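Local coordinates for putative type VI secretion protein (PDB 6SK0), which forms the trimeric tip spike of the type VI secretion system and carries and inhibits a phospholipase effector, at the interface of chains A and B. Coordinates in Å, arbitrary orientation; residue numbers count along the deposited sequence, not the author numbering. Chains: chain A/B, Putative type VI secretion protein.

The three contacts lie along the interface of chains A and B. Contact 3 and contact 2 are near neighbours, with the centres of their C-alpha atoms about 19 Å apart. Measured the same way, the centre of contact 1 is about 43 Å from that of contact 2 and about 61 Å from that of contact 3. No residue is shared, but each contact has a parallel beta bridge between the chains. Helix 608-618 of chain B joins contact 2, and the 3-10 helix 619-621 that follows it joins contact 3. Strand pairing thus ties the chains together at several points along the spike.

Contact 1: the interface of chains A and B. Residues chain A 710-712; chain B 718-722.
This contact belongs to the intertwined beta structure of the VgrG spike, where strand 710-714 of chain A runs parallel to strand 718-723 of chain B. A:Leu710 N donates to B:Lys718 O at 2.6 Å. A:Leu710 O then accepts from B:Thr720 N at 2.8 Å. The pattern repeats two residues on. A:Ile712 N gives its hydrogen to B:Thr720 O at 2.7 Å, and A:Ile712 O takes one from B:Ser722 N at 2.8 Å. All four bonds are nearly straight, so the two backbones are held in register.

Side chains meet beside the backbone bonds. A:Asp711 and B:Thr720 lie side by side and point the same way. The carboxylate oxygen A:Asp711 OD1 comes to 3.3 Å from B:Thr720 CB. It also lies 3.4 Å from the hydroxyl B:Thr720 OG1. That hydroxyl is anti to its own carbonyl carbon (chi1 -56°), which sets it alongside the carboxylate. A:Leu710 and B:Val719 approach more loosely, with A:Leu710 CB 4.2 Å from the methyl B:Val719 CG2.

The contact is therefore carried mainly by the backbone. It pairs a strand of one copy with a strand of the next and should help keep the spike rigid.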
# COMPACT_ATOMS: atom_id res chain seq x y z
N LEU A 710 19.79 28.04 -6.29
CA LEU A 710 20.24 26.83 -5.65
C LEU A 710 21.13 27.21 -4.48
O LEU A 710 22.16 27.86 -4.66
CB LEU A 710 20.99 25.95 -6.64
CG LEU A 710 21.10 24.47 -6.31
CD1 LEU A 710 21.18 23.64 -7.58
CD2 LEU A 710 22.30 24.24 -5.43
N ASP A 711 20.74 26.79 -3.28
CA ASP A 711 21.49 27.09 -2.07
C ASP A 711 21.96 25.80 -1.43
O ASP A 711 21.17 24.88 -1.21
CB ASP A 711 20.65 27.91 -1.09
CG ASP A 711 20.22 29.24 -1.68
OD1 ASP A 711 21.01 29.86 -2.43
OD2 ASP A 711 19.09 29.69 -1.40
N ILE A 712 23.26 25.73 -1.17
CA ILE A 712 23.88 24.63 -0.45
C ILE A 712 24.53 25.22 0.79
O ILE A 712 25.37 26.12 0.68
CB ILE A 712 24.91 23.89 -1.31
CG1 ILE A 712 24.24 23.27 -2.53
CG2 ILE A 712 25.64 22.87 -0.49
CD1 ILE A 712 25.20 22.83 -3.57
N LYS B 718 20.81 31.87 -9.05
CA LYS B 718 22.10 31.86 -8.38
C LYS B 718 22.38 30.51 -7.75
O LYS B 718 21.47 29.76 -7.41
CB LYS B 718 22.16 32.94 -7.30
CG LYS B 718 21.69 34.28 -7.76
CD LYS B 718 21.75 35.27 -6.63
CE LYS B 718 21.40 36.67 -7.09
NZ LYS B 718 21.31 37.61 -5.94
N VAL B 719 23.67 30.23 -7.60
CA VAL B 719 24.14 29.13 -6.77
C VAL B 719 24.89 29.75 -5.60
O VAL B 719 25.85 30.50 -5.80
CB VAL B 719 25.03 28.16 -7.55
CG1 VAL B 719 25.59 27.12 -6.62
CG2 VAL B 719 24.26 27.52 -8.67
N THR B 720 24.44 29.44 -4.40
CA THR B 720 25.08 29.91 -3.18
C THR B 720 25.53 28.71 -2.38
O THR B 720 24.72 27.82 -2.07
CB THR B 720 24.13 30.79 -2.36
OG1 THR B 720 23.66 31.88 -3.15
CG2 THR B 720 24.83 31.33 -1.14
N VAL B 721 26.81 28.67 -2.05
CA VAL B 721 27.38 27.65 -1.19
C VAL B 721 27.93 28.34 0.04
O VAL B 721 28.87 29.13 -0.06
CB VAL B 721 28.46 26.83 -1.90
CG1 VAL B 721 28.91 25.69 -1.03
CG2 VAL B 721 27.96 26.34 -3.23
N SER B 722 27.33 28.08 1.19
CA SER B 722 27.73 28.72 2.42
C SER B 722 28.07 27.67 3.46
O SER B 722 27.31 26.72 3.67
CB SER B 722 26.64 29.65 2.96
OG SER B 722 25.67 29.91 1.96

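Contact 2: the interface of chains A and B. Residues chain A 640-642; chain B 610-611, 614, 646, 649-651.
A:Arg640 meets B:Glu649 in a salt bridge, with the guanidinium nitrogen A:Arg640 NH1 3.1 Å from the carboxylate oxygen B:Glu649 OE2. The two side chains cross obliquely, their flat groups turned 81° apart. NH1 approaches from above the carboxylate plane. The arginine chain bends at chi2 (-74°), and its CD also rests near the carboxylate carbon. The other oxygen, B:Glu649 OE1, makes a weak bond with A:Ala641 N at 2.9 Å. One carboxylate thus engages both a side chain and the backbone.

Hydrogen bonds hold the following backbone. B:Ser646 OG donates to A:Arg640 O at 2.5 Å, from above the carbonyl plane. Anti to its own backbone N (chi1 179°), this hydroxyl is turned toward the A:Arg640 carbonyl. A:Leu642 N donates to B:Ser650 O at 3.0 Å. B:Gln611 NE2 reaches A:Leu642 O at 3.3 Å, also from above the carbonyl plane.

Apolar packing centres on the methyl of A:Ala641. Its CB sits 3.5 Å from the sulfur B:Cys610 SG and 4.1 Å from B:Leu614 CD2. A:Leu642 CD1 packs against B:Ser646 CB.

In the fold, the start of strand 642-646 of chain A lies between helix 608-618 and strand 651-655 of chain B, bridging in parallel to the latter.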
# COMPACT_ATOMS: atom_id res chain seq x y z
N ARG A 640 0.17 -8.08 13.21
CA ARG A 640 1.28 -8.69 12.52
C ARG A 640 1.49 -8.04 11.16
O ARG A 640 0.83 -7.06 10.81
CB ARG A 640 1.06 -10.19 12.38
CG ARG A 640 0.98 -10.89 13.69
CD ARG A 640 2.32 -11.01 14.32
NE ARG A 640 2.24 -11.67 15.61
CZ ARG A 640 3.29 -12.14 16.27
NH1 ARG A 640 4.50 -12.02 15.75
NH2 ARG A 640 3.12 -12.72 17.45
N ALA A 641 2.38 -8.62 10.37
CA ALA A 641 2.77 -8.03 9.10
C ALA A 641 1.62 -8.06 8.09
O ALA A 641 0.75 -8.92 8.13
CB ALA A 641 3.98 -8.76 8.53
N LEU A 642 1.64 -7.10 7.20
CA LEU A 642 0.75 -7.08 6.06
C LEU A 642 1.59 -7.19 4.80
O LEU A 642 2.71 -6.67 4.75
CB LEU A 642 -0.09 -5.81 6.03
CG LEU A 642 -1.33 -5.82 6.93
CD1 LEU A 642 -0.94 -5.67 8.38
CD2 LEU A 642 -2.28 -4.71 6.54
N CYS B 610 9.62 -10.37 9.70
CA CYS B 610 8.17 -10.40 9.85
C CYS B 610 7.49 -10.88 8.57
O CYS B 610 6.44 -11.51 8.65
CB CYS B 610 7.65 -9.03 10.26
SG CYS B 610 7.39 -7.91 8.90
N GLN B 611 8.08 -10.63 7.41
CA GLN B 611 7.49 -11.14 6.17
C GLN B 611 7.68 -12.64 6.02
O GLN B 611 6.79 -13.34 5.53
CB GLN B 611 8.07 -10.39 4.97
CG GLN B 611 7.69 -8.91 4.91
CD GLN B 611 6.18 -8.69 4.86
OE1 GLN B 611 5.45 -9.47 4.26
NE2 GLN B 611 5.72 -7.63 5.49
N LEU B 614 5.20 -14.03 8.22
CA LEU B 614 3.90 -13.93 7.58
C LEU B 614 3.71 -15.05 6.56
O LEU B 614 2.61 -15.60 6.45
CB LEU B 614 3.75 -12.57 6.91
CG LEU B 614 2.40 -12.32 6.23
CD1 LEU B 614 1.28 -12.36 7.25
CD2 LEU B 614 2.41 -10.99 5.49
N SER B 646 -0.10 -2.27 9.91
CA SER B 646 0.42 -3.29 10.81
C SER B 646 0.75 -2.60 12.13
O SER B 646 1.57 -1.68 12.16
CB SER B 646 1.65 -3.98 10.23
OG SER B 646 2.14 -4.94 11.14
N GLU B 649 4.21 -4.82 13.32
CA GLU B 649 5.14 -5.41 12.37
C GLU B 649 5.19 -4.54 11.12
O GLU B 649 4.79 -3.38 11.15
CB GLU B 649 4.75 -6.84 12.04
CG GLU B 649 4.70 -7.72 13.25
CD GLU B 649 4.97 -9.18 12.94
OE1 GLU B 649 4.66 -9.63 11.83
OE2 GLU B 649 5.50 -9.87 13.83
N SER B 650 5.71 -5.09 10.05
CA SER B 650 5.96 -4.30 8.86
C SER B 650 4.83 -4.45 7.84
O SER B 650 4.12 -5.46 7.81
CB SER B 650 7.29 -4.68 8.23
OG SER B 650 8.35 -4.16 9.00
N VAL B 651 4.68 -3.43 7.03
CA VAL B 651 3.87 -3.49 5.83
C VAL B 651 4.82 -3.68 4.66
O VAL B 651 5.70 -2.85 4.42
CB VAL B 651 3.01 -2.23 5.66
CG1 VAL B 651 2.30 -2.24 4.33
CG2 VAL B 651 2.01 -2.12 6.81

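Contact 3: the interface of chains A and B. Residues chain A 550-553; chain B 558-559, 574-575, 620-621.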
# COMPACT_ATOMS: atom_id res chain seq x y z
N ASP A 550 -12.88 -22.34 13.34
CA ASP A 550 -11.95 -22.91 12.38
C ASP A 550 -11.72 -21.92 11.24
O ASP A 550 -11.85 -20.71 11.41
CB ASP A 550 -12.47 -24.26 11.90
CG ASP A 550 -12.51 -25.28 13.00
OD1 ASP A 550 -11.91 -25.02 14.06
OD2 ASP A 550 -13.12 -26.34 12.81
N TRP A 551 -11.27 -22.42 10.09
CA TRP A 551 -11.00 -21.58 8.94
C TRP A 551 -12.28 -21.20 8.21
O TRP A 551 -13.29 -21.91 8.24
CB TRP A 551 -10.06 -22.28 7.98
CG TRP A 551 -8.74 -22.56 8.56
CD1 TRP A 551 -7.65 -21.75 8.53
CD2 TRP A 551 -8.34 -23.74 9.24
NE1 TRP A 551 -6.60 -22.35 9.16
CE2 TRP A 551 -7.00 -23.58 9.61
CE3 TRP A 551 -9.00 -24.93 9.58
CZ2 TRP A 551 -6.29 -24.56 10.30
CZ3 TRP A 551 -8.30 -25.90 10.26
CH2 TRP A 551 -6.96 -25.71 10.62
N ILE A 552 -12.23 -20.06 7.54
CA ILE A 552 -13.25 -19.66 6.58
C ILE A 552 -12.60 -19.61 5.21
O ILE A 552 -11.55 -18.99 5.04
CB ILE A 552 -13.89 -18.31 6.94
CG1 ILE A 552 -14.90 -18.51 8.05
CG2 ILE A 552 -14.55 -17.70 5.71
CD1 ILE A 552 -15.76 -17.36 8.31
N SER A 553 -13.22 -20.26 4.25
CA SER A 553 -12.76 -20.23 2.87
C SER A 553 -13.88 -19.69 2.01
O SER A 553 -14.99 -20.23 2.01
CB SER A 553 -12.32 -21.62 2.40
OG SER A 553 -11.70 -21.53 1.14
N LYS B 558 -9.59 -19.49 12.90
CA LYS B 558 -8.29 -20.00 12.51
C LYS B 558 -7.71 -19.32 11.28
O LYS B 558 -6.57 -19.61 10.91
CB LYS B 558 -8.36 -21.50 12.28
CG LYS B 558 -8.31 -22.28 13.57
CD LYS B 558 -8.39 -23.76 13.35
CE LYS B 558 -8.39 -24.49 14.67
NZ LYS B 558 -8.68 -25.94 14.50
N GLY B 559 -8.46 -18.45 10.63
CA GLY B 559 -7.95 -17.74 9.47
C GLY B 559 -9.00 -17.63 8.38
O GLY B 559 -9.96 -18.39 8.32
N MET B 574 -10.27 -27.63 1.25
CA MET B 574 -10.89 -26.33 1.41
C MET B 574 -9.85 -25.21 1.40
O MET B 574 -10.09 -24.13 0.85
CB MET B 574 -11.72 -26.33 2.69
CG MET B 574 -11.97 -24.99 3.33
SD MET B 574 -13.00 -25.16 4.80
CE MET B 574 -12.64 -23.64 5.65
N LEU B 575 -8.68 -25.47 1.97
CA LEU B 575 -7.61 -24.48 2.04
C LEU B 575 -6.53 -24.70 0.99
O LEU B 575 -5.38 -24.33 1.19
CB LEU B 575 -6.99 -24.46 3.43
CG LEU B 575 -7.92 -23.94 4.53
CD1 LEU B 575 -7.17 -23.89 5.83
CD2 LEU B 575 -8.47 -22.58 4.15
N ASP B 620 -1.12 -22.24 4.20
CA ASP B 620 -2.12 -23.13 4.77
C ASP B 620 -2.82 -22.53 5.97
O ASP B 620 -3.51 -23.25 6.70
CB ASP B 620 -1.52 -24.49 5.14
CG ASP B 620 -0.54 -24.98 4.11
OD1 ASP B 620 -0.95 -25.17 2.95
OD2 ASP B 620 0.64 -25.17 4.46
N LEU B 621 -2.67 -21.22 6.20
CA LEU B 621 -3.26 -20.52 7.33
C LEU B 621 -3.00 -21.27 8.64
O LEU B 621 -3.92 -21.56 9.41
CB LEU B 621 -4.75 -20.27 7.10
CG LEU B 621 -5.07 -19.21 6.05
CD1 LEU B 621 -6.56 -19.12 5.75
CD2 LEU B 621 -4.52 -17.84 6.46
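The indole nitrogen A:Trp551 NE1 donates to B:Leu621 O at 2.8 Å, in a bond that is nearly straight (169° at H). The acceptor lies in the plane of the ring, at its edge. The site belongs to the beta spike of the VgrG family, where A:Trp551 bridges in parallel to B:Gly559 of the neighbouring chain.

The indole is clamped on both faces. The methyl B:Leu575 CD1 sits over one face of the five-membered ring, 3.4 Å from A:Trp551 CG. The aliphatic chain of B:Lys558 crosses the opposite face. Its CB lies over the five-membered ring and its CD over the six-membered ring, 3.6 Å from A:Trp551 CH2. Extended beyond CG (chi2 180°), the lysine chain carries CB and CD over the two rings in turn. With the edge bond, these face contacts limit turning of the indole.

Beyond the rings, B:Lys558 runs alongside A:Asp550, and both side chains point the same way. B:Lys558 NZ and the carboxylate oxygen A:Asp550 OD1 form a salt bridge at 3.4 Å, weak as a hydrogen bond. The same lysine uses its backbone N to bond A:Asp550 O at 3.0 Å, from above the carbonyl plane. A:Ile552 N donates to B:Gly559 O at 2.9 Å.

At A:Ser553, the hydroxyl OG donates to B:Met574 O at 3.1 Å. With OG anti to the backbone N (chi1 -171°), the hydroxyl points to the B:Met574 carbonyl and meets its oxygen from above the carbonyl plane. A:Ser553 CB packs on B:Met574 CG at 3.5 Å.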